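Local atomic coordinates of methylglyoxal reductase (NADPH-dependent) (Candida albicans SC5314, PDB entry 6KWS), a protein that probably reduces methylglyoxal with hydride from NADPH, as an enzyme of the extended short-chain dehydrogenase/reductase type. Residues 67-72 with 109-114; 265-270 with 298-303. The protein carries 1 engineered substitution. All blocks are in the same frame, centred on the assembly; numbering follows the deposited sequence.

Contact 1 (67-72 with 109-114); sequences KVLQKH and QAIYNF
Q70 and F114 lie side by side and point the same way, with the amide nitrogen of Q70 over one face of the phenyl ring. NE2 comes 3.1 Å from CD1 of F114 and is nearly as close to CE1, so it sits above the rim on that side of the ring and not over its centre. The amide and ring planes are 74° apart, which puts the amide steeply on the ring instead of flat against it. CG of Q70 is anti to the carbonyl carbon (chi1 -71°) and lies 3.9 Å from CB of F114; beyond it the chain runs extended and carries NE2 to the ring. The opposite face of the ring is taken by CB of N113, the residue just before it.

Deeper in, L69 points at the other helix and does the apolar work. Its CD1 methyl lies 3.9 Å from CB of A110 and equally close to CG1 of I111, while its CB packs on CB of F114 at 4.1 Å. The same methyl rests against the backbone at A110. No hydrogen bond bridges the two segments; packing alone joins them.

The two segments run roughly parallel, with axes 9.5 Å apart and crossing at -31°. D66, at the start of helix 66-71, touches A110 and F114 as well. In the Rossmann-type sheet, helix 66-71 links strand 51-55 to strand 75-80, and helix 92-114 links 75-80 to 120-124; strand 75-80 itself lies between 3-7 and 120-124.

Contact 2 (265-270 with 298-303); sequences SGRFTS and SVIAES
I300 carries most of the apolar contact, meeting R267 and T269 on the strand. Its CG2 methyl, anti to the backbone N, packs on CB of R267 at 3.6 Å and lies close to CG as well. The other branch goes to T269: CG1 of I300 is 3.8 Å from the CG2 methyl of T269, and CD1 reaches the backbone of F268, 4.1 Å from its CA. V299 adds a lighter touch through CG1, 4.1 Å from that same T269 methyl.

The polar groups look to other partners, and no hydrogen bond crosses between the segments. R267 gives I300 only its first carbons; its chain bends at chi2 and chi3, and the guanidinium makes a salt bridge through NH1 with E136 and a hydrogen bond through NH2 with the carbonyl O of A305. Within 298-303, OG of S303 donates to O of V299 at 2.8 Å.

F268 points away from the helix, and its ring meets F198 edge-to-face. Alternate strand residues therefore serve the two faces of the sheet, R267 and T269 facing 298-303. Helix 295-303 crosses the strand at 117°, close to an N-cap: T269 ends strand 260-269, and its OG1 caps helix 270-280 through a weak bond to N of Q271.

How the contacts relate
Contacts 1 and 2 lie on opposite sides of the chain's centre, their own centres 44 Å apart and their nearest atoms about 27 Å apart, so neither touches the other. They come in series along the chain. Contact 2 includes a strand of the mixed central sheet, 260-269, which sits between strands 188-194 and 234-239, whereas contact 1 joins two of the helices that connect its parallel strands. Both stand back from the NADPH site, which is empty in this model. The side chain of A110 in contact 1 is about 10 Å from that of V59, and the side chain of F268 in contact 2 is about 10 Å from that of V197, both cofactor-binding residues.

Contact 1 (67-72 with 109-114)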
ATOM      1  N   LYS A  67      23.483  -0.659   8.991  1.00 53.03           N
ATOM      2  CA  LYS A  67      23.737  -0.245  10.365  1.00 58.54           C
ATOM      3  C   LYS A  67      22.551  -0.566  11.270  1.00 56.45           C
ATOM      4  O   LYS A  67      22.738  -1.023  12.407  1.00 53.72           O
ATOM      5  CB  LYS A  67      24.094   1.249  10.386  1.00 57.46           C
ATOM      6  CG  LYS A  67      23.841   1.978  11.681  1.00 55.28           C
ATOM      7  CD  LYS A  67      24.196   3.464  11.545  1.00 69.42           C
ATOM      8  CE  LYS A  67      23.966   4.230  12.856  1.00 67.63           C
ATOM      9  NZ  LYS A  67      24.022   5.710  12.709  1.00 66.38           N
ATOM     10  N   VAL A  68      21.326  -0.402  10.771  1.00 51.81           N
ATOM     11  CA  VAL A  68      20.179  -0.771  11.591  1.00 54.56           C
ATOM     12  C   VAL A  68      20.071  -2.292  11.725  1.00 53.38           C
ATOM     13  O   VAL A  68      19.714  -2.806  12.793  1.00 56.62           O
ATOM     14  CB  VAL A  68      18.894  -0.143  11.020  1.00 51.81           C
ATOM     15  CG1 VAL A  68      18.768  -0.470   9.552  1.00 53.10           C
ATOM     16  CG2 VAL A  68      17.673  -0.621  11.793  1.00 48.37           C
ATOM     17  N   LEU A  69      20.403  -3.039  10.668  1.00 48.05           N
ATOM     18  CA  LEU A  69      20.380  -4.498  10.779  1.00 51.90           C
ATOM     19  C   LEU A  69      21.441  -5.017  11.746  1.00 55.41           C
ATOM     20  O   LEU A  69      21.187  -5.967  12.501  1.00 58.00           O
ATOM     21  CB  LEU A  69      20.561  -5.143   9.408  1.00 52.18           C
ATOM     22  CG  LEU A  69      19.218  -5.288   8.697  1.00 52.18           C
ATOM     23  CD1 LEU A  69      19.412  -5.672   7.237  1.00 48.06           C
ATOM     24  CD2 LEU A  69      18.312  -6.284   9.448  1.00 45.28           C
ATOM     25  N   GLN A  70      22.633  -4.416  11.742  1.00 50.97           N
ATOM     26  CA  GLN A  70      23.684  -4.878  12.644  1.00 51.22           C
ATOM     27  C   GLN A  70      23.382  -4.515  14.094  1.00 58.97           C
ATOM     28  O   GLN A  70      23.535  -5.351  14.992  1.00 65.96           O
ATOM     29  CB  GLN A  70      25.029  -4.304  12.218  1.00 52.10           C
ATOM     30  CG  GLN A  70      25.580  -4.886  10.935  1.00 56.82           C
ATOM     31  CD  GLN A  70      26.454  -3.891  10.216  1.00 59.69           C
ATOM     32  OE1 GLN A  70      26.840  -2.873  10.789  1.00 59.03           O
ATOM     33  NE2 GLN A  70      26.725  -4.148   8.937  1.00 63.52           N
ATOM     34  N   LYS A  71      22.946  -3.283  14.349  1.00 56.75           N
ATOM     35  CA  LYS A  71      22.647  -2.878  15.719  1.00 54.80           C
ATOM     36  C   LYS A  71      21.499  -3.658  16.344  1.00 59.56           C
ATOM     37  O   LYS A  71      21.405  -3.703  17.575  1.00 60.29           O
ATOM     38  CB  LYS A  71      22.294  -1.410  15.763  1.00 54.36           C
ATOM     39  CG  LYS A  71      23.458  -0.522  15.714  1.00 52.32           C
ATOM     40  CD  LYS A  71      22.985   0.907  15.800  1.00 58.93           C
ATOM     41  CE  LYS A  71      24.036   1.802  15.204  1.00 63.46           C
ATOM     42  NZ  LYS A  71      25.334   1.076  14.994  1.00 62.65           N
ATOM     43  N   HIS A  72      20.599  -4.231  15.542  1.00 57.81           N
ATOM     44  CA  HIS A  72      19.427  -4.892  16.113  1.00 60.36           C
ATOM     45  C   HIS A  72      19.323  -6.340  15.653  1.00 62.38           C
ATOM     46  O   HIS A  72      18.346  -6.735  15.004  1.00 60.70           O
ATOM     47  CB  HIS A  72      18.149  -4.130  15.757  1.00 56.01           C
ATOM     48  CG  HIS A  72      18.090  -2.761  16.349  1.00 60.37           C
ATOM     49  ND1 HIS A  72      17.572  -2.514  17.602  1.00 63.46           N
ATOM     50  CD2 HIS A  72      18.504  -1.565  15.867  1.00 59.80           C
ATOM     51  CE1 HIS A  72      17.659  -1.221  17.862  1.00 64.33           C
ATOM     52  NE2 HIS A  72      18.227  -0.624  16.827  1.00 60.47           N
ATOM     53  N   GLN A 109      19.659  -7.267  -0.241  1.00 47.44           N
ATOM     54  CA  GLN A 109      21.074  -7.553  -0.025  1.00 51.63           C
ATOM     55  C   GLN A 109      21.487  -7.262   1.420  1.00 50.92           C
ATOM     56  O   GLN A 109      22.171  -8.077   2.053  1.00 46.52           O
ATOM     57  CB  GLN A 109      21.938  -6.771  -1.012  1.00 51.95           C
ATOM     58  CG  GLN A 109      23.403  -7.184  -0.955  1.00 56.29           C
ATOM     59  CD  GLN A 109      23.681  -8.420  -1.797  1.00 63.98           C
ATOM     60  OE1 GLN A 109      23.267  -8.496  -2.954  1.00 65.04           O
ATOM     61  NE2 GLN A 109      24.350  -9.415  -1.201  1.00 61.81           N
ATOM     62  N   ALA A 110      21.059  -6.121   1.973  1.00 47.02           N
ATOM     63  CA  ALA A 110      21.383  -5.845   3.371  1.00 49.73           C
ATOM     64  C   ALA A 110      20.822  -6.929   4.283  1.00 50.45           C
ATOM     65  O   ALA A 110      21.508  -7.405   5.193  1.00 49.76           O
ATOM     66  CB  ALA A 110      20.869  -4.468   3.785  1.00 45.27           C
ATOM     67  N   ILE A 111      19.583  -7.352   4.041  1.00 47.39           N
ATOM     68  CA  ILE A 111      19.041  -8.416   4.871  1.00 47.79           C
ATOM     69  C   ILE A 111      19.834  -9.696   4.660  1.00 51.23           C
ATOM     70  O   ILE A 111      20.037 -10.477   5.598  1.00 52.92           O
ATOM     71  CB  ILE A 111      17.541  -8.597   4.581  1.00 46.89           C
ATOM     72  CG1 ILE A 111      16.815  -7.271   4.844  1.00 47.04           C
ATOM     73  CG2 ILE A 111      16.946  -9.738   5.422  1.00 39.78           C
ATOM     74  CD1 ILE A 111      15.420  -7.200   4.258  1.00 46.22           C
ATOM     75  N   TYR A 112      20.327  -9.913   3.444  1.00 53.12           N
ATOM     76  CA  TYR A 112      21.112 -11.109   3.170  1.00 54.76           C
ATOM     77  C   TYR A 112      22.415 -11.114   3.969  1.00 56.47           C
ATOM     78  O   TYR A 112      22.722 -12.087   4.666  1.00 58.60           O
ATOM     79  CB  TYR A 112      21.390 -11.199   1.678  1.00 57.25           C
ATOM     80  CG  TYR A 112      21.927 -12.531   1.237  1.00 62.28           C
ATOM     81  CD1 TYR A 112      23.143 -12.618   0.561  1.00 63.65           C
ATOM     82  CD2 TYR A 112      21.219 -13.698   1.478  1.00 63.17           C
ATOM     83  CE1 TYR A 112      23.637 -13.828   0.141  1.00 64.35           C
ATOM     84  CE2 TYR A 112      21.705 -14.920   1.060  1.00 72.63           C
ATOM     85  CZ  TYR A 112      22.918 -14.976   0.392  1.00 73.51           C
ATOM     86  OH  TYR A 112      23.419 -16.183  -0.032  1.00 74.04           O
ATOM     87  N   ASN A 113      23.185 -10.024   3.896  1.00 52.40           N
ATOM     88  CA  ASN A 113      24.468  -9.977   4.594  1.00 53.66           C
ATOM     89  C   ASN A 113      24.276  -9.927   6.108  1.00 60.60           C
ATOM     90  O   ASN A 113      24.799 -10.776   6.842  1.00 63.84           O
ATOM     91  CB  ASN A 113      25.290  -8.777   4.112  1.00 50.13           C
ATOM     92  CG  ASN A 113      25.525  -8.794   2.606  1.00 51.60           C
ATOM     93  OD1 ASN A 113      25.493  -9.842   1.977  1.00 47.52           O
ATOM     94  ND2 ASN A 113      25.749  -7.620   2.024  1.00 58.82           N
ATOM     95  N   PHE A 114      23.505  -8.957   6.601  1.00 59.76           N
ATOM     96  CA  PHE A 114      23.493  -8.659   8.027  1.00 59.84           C
ATOM     97  C   PHE A 114      22.172  -8.987   8.723  1.00 61.80           C
ATOM     98  O   PHE A 114      22.044  -8.744   9.931  1.00 61.59           O
ATOM     99  CB  PHE A 114      23.868  -7.192   8.243  1.00 49.16           C
ATOM    100  CG  PHE A 114      24.915  -6.696   7.290  1.00 57.79           C
ATOM    101  CD1 PHE A 114      26.266  -6.865   7.565  1.00 63.15           C
ATOM    102  CD2 PHE A 114      24.557  -6.040   6.122  1.00 66.66           C
ATOM    103  CE1 PHE A 114      27.251  -6.396   6.678  1.00 58.40           C
ATOM    104  CE2 PHE A 114      25.533  -5.574   5.224  1.00 66.82           C
ATOM    105  CZ  PHE A 114      26.882  -5.749   5.508  1.00 59.76           C
TER

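Contact 2 (265-270 with 298-303)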
ATOM      1  N   SER A 265     -10.911  -5.452  -1.839  1.00 31.47           N
ATOM      2  CA  SER A 265     -12.239  -5.597  -1.289  1.00 29.69           C
ATOM      3  C   SER A 265     -13.356  -5.518  -2.330  1.00 32.54           C
ATOM      4  O   SER A 265     -14.460  -6.007  -2.075  1.00 36.15           O
ATOM      5  CB  SER A 265     -12.455  -4.507  -0.245  1.00 32.06           C
ATOM      6  OG  SER A 265     -13.624  -4.760   0.511  1.00 45.97           O
ATOM      7  N   GLY A 266     -13.130  -4.884  -3.469  1.00 25.76           N
ATOM      8  CA  GLY A 266     -14.218  -4.685  -4.392  1.00 26.16           C
ATOM      9  C   GLY A 266     -13.843  -3.680  -5.457  1.00 29.60           C
ATOM     10  O   GLY A 266     -12.681  -3.308  -5.612  1.00 32.59           O
ATOM     11  N   ARG A 267     -14.861  -3.248  -6.182  1.00 30.03           N
ATOM     12  CA  ARG A 267     -14.687  -2.385  -7.334  1.00 32.49           C
ATOM     13  C   ARG A 267     -15.384  -1.057  -7.071  1.00 32.55           C
ATOM     14  O   ARG A 267     -16.342  -0.981  -6.292  1.00 30.56           O
ATOM     15  CB  ARG A 267     -15.249  -3.057  -8.593  1.00 29.63           C
ATOM     16  CG  ARG A 267     -14.508  -4.302  -9.002  1.00 26.13           C
ATOM     17  CD  ARG A 267     -13.050  -3.992  -9.304  1.00 35.09           C
ATOM     18  NE  ARG A 267     -12.507  -4.871 -10.343  1.00 42.75           N
ATOM     19  CZ  ARG A 267     -11.404  -4.612 -11.050  1.00 43.43           C
ATOM     20  NH1 ARG A 267     -10.718  -3.490 -10.842  1.00 34.73           N
ATOM     21  NH2 ARG A 267     -10.990  -5.473 -11.978  1.00 40.53           N
ATOM     22  N   PHE A 268     -14.887  -0.000  -7.703  1.00 31.85           N
ATOM     23  CA  PHE A 268     -15.539   1.300  -7.589  1.00 34.74           C
ATOM     24  C   PHE A 268     -15.382   2.061  -8.896  1.00 34.36           C
ATOM     25  O   PHE A 268     -14.438   1.829  -9.666  1.00 32.70           O
ATOM     26  CB  PHE A 268     -14.947   2.155  -6.461  1.00 31.35           C
ATOM     27  CG  PHE A 268     -13.639   2.777  -6.825  1.00 32.85           C
ATOM     28  CD1 PHE A 268     -12.465   2.034  -6.767  1.00 33.55           C
ATOM     29  CD2 PHE A 268     -13.579   4.083  -7.279  1.00 32.38           C
ATOM     30  CE1 PHE A 268     -11.241   2.597  -7.140  1.00 33.75           C
ATOM     31  CE2 PHE A 268     -12.376   4.646  -7.652  1.00 33.86           C
ATOM     32  CZ  PHE A 268     -11.201   3.907  -7.584  1.00 34.87           C
ATOM     33  N   THR A 269     -16.312   2.986  -9.126  1.00 32.92           N
ATOM     34  CA  THR A 269     -16.075   4.133  -9.991  1.00 36.11           C
ATOM     35  C   THR A 269     -16.284   5.405  -9.179  1.00 36.87           C
ATOM     36  O   THR A 269     -16.747   5.367  -8.038  1.00 41.36           O
ATOM     37  CB  THR A 269     -16.991   4.146 -11.216  1.00 38.05           C
ATOM     38  OG1 THR A 269     -18.247   4.743 -10.863  1.00 41.91           O
ATOM     39  CG2 THR A 269     -17.205   2.745 -11.740  1.00 37.13           C
ATOM     40  N   SER A 270     -15.927   6.547  -9.765  1.00 39.68           N
ATOM     41  CA  SER A 270     -16.116   7.799  -9.044  1.00 40.70           C
ATOM     42  C   SER A 270     -17.571   8.003  -8.677  1.00 38.71           C
ATOM     43  O   SER A 270     -17.871   8.561  -7.616  1.00 39.10           O
ATOM     44  CB  SER A 270     -15.612   8.974  -9.865  1.00 39.51           C
ATOM     45  OG  SER A 270     -14.206   8.984  -9.848  1.00 47.61           O
ATOM     46  N   SER A 298     -23.378  -0.785 -13.761  1.00 54.57           N
ATOM     47  CA  SER A 298     -23.252  -1.231 -15.145  1.00 49.23           C
ATOM     48  C   SER A 298     -21.841  -1.031 -15.669  1.00 47.42           C
ATOM     49  O   SER A 298     -21.353  -1.862 -16.439  1.00 48.14           O
ATOM     50  CB  SER A 298     -24.256  -0.522 -16.053  1.00 49.30           C
ATOM     51  OG  SER A 298     -25.579  -0.744 -15.590  1.00 64.24           O
ATOM     52  N   VAL A 299     -21.160   0.041 -15.258  1.00 42.26           N
ATOM     53  CA  VAL A 299     -19.804   0.282 -15.746  1.00 41.87           C
ATOM     54  C   VAL A 299     -18.835  -0.777 -15.214  1.00 42.90           C
ATOM     55  O   VAL A 299     -17.985  -1.286 -15.956  1.00 38.12           O
ATOM     56  CB  VAL A 299     -19.345   1.706 -15.384  1.00 41.58           C
ATOM     57  CG1 VAL A 299     -17.872   1.915 -15.727  1.00 36.32           C
ATOM     58  CG2 VAL A 299     -20.183   2.726 -16.135  1.00 44.53           C
ATOM     59  N   ILE A 300     -18.936  -1.116 -13.923  1.00 38.90           N
ATOM     60  CA  ILE A 300     -18.083  -2.157 -13.356  1.00 35.01           C
ATOM     61  C   ILE A 300     -18.397  -3.504 -13.990  1.00 43.88           C
ATOM     62  O   ILE A 300     -17.497  -4.293 -14.311  1.00 41.19           O
ATOM     63  CB  ILE A 300     -18.262  -2.202 -11.832  1.00 35.59           C
ATOM     64  CG1 ILE A 300     -17.694  -0.943 -11.179  1.00 39.65           C
ATOM     65  CG2 ILE A 300     -17.632  -3.440 -11.230  1.00 30.75           C
ATOM     66  CD1 ILE A 300     -18.336  -0.648  -9.824  1.00 41.77           C
ATOM     67  N   ALA A 301     -19.687  -3.800 -14.156  1.00 44.84           N
ATOM     68  CA  ALA A 301     -20.075  -5.055 -14.776  1.00 38.34           C
ATOM     69  C   ALA A 301     -19.567  -5.137 -16.205  1.00 42.01           C
ATOM     70  O   ALA A 301     -19.161  -6.208 -16.664  1.00 43.27           O
ATOM     71  CB  ALA A 301     -21.591  -5.202 -14.735  1.00 35.94           C
ATOM     72  N   GLU A 302     -19.553  -4.012 -16.913  1.00 43.48           N
ATOM     73  CA  GLU A 302     -19.315  -4.024 -18.350  1.00 47.91           C
ATOM     74  C   GLU A 302     -17.850  -3.914 -18.744  1.00 46.20           C
ATOM     75  O   GLU A 302     -17.512  -4.288 -19.869  1.00 47.72           O
ATOM     76  CB  GLU A 302     -20.078  -2.883 -19.038  1.00 45.28           C
ATOM     77  CG  GLU A 302     -21.452  -3.278 -19.536  1.00 56.01           C
ATOM     78  CD  GLU A 302     -22.422  -2.105 -19.650  1.00 68.97           C
ATOM     79  OE1 GLU A 302     -21.977  -0.931 -19.605  1.00 68.18           O
ATOM     80  OE2 GLU A 302     -23.638  -2.372 -19.791  1.00 73.86           O
ATOM     81  N   SER A 303     -16.966  -3.404 -17.872  1.00 43.08           N
ATOM     82  CA  SER A 303     -15.652  -3.010 -18.372  1.00 43.65           C
ATOM     83  C   SER A 303     -14.484  -3.341 -17.440  1.00 41.08           C
ATOM     84  O   SER A 303     -13.389  -2.785 -17.628  1.00 41.48           O
ATOM     85  CB  SER A 303     -15.606  -1.503 -18.665  1.00 41.32           C
ATOM     86  OG  SER A 303     -15.694  -0.740 -17.477  1.00 37.93           O
TER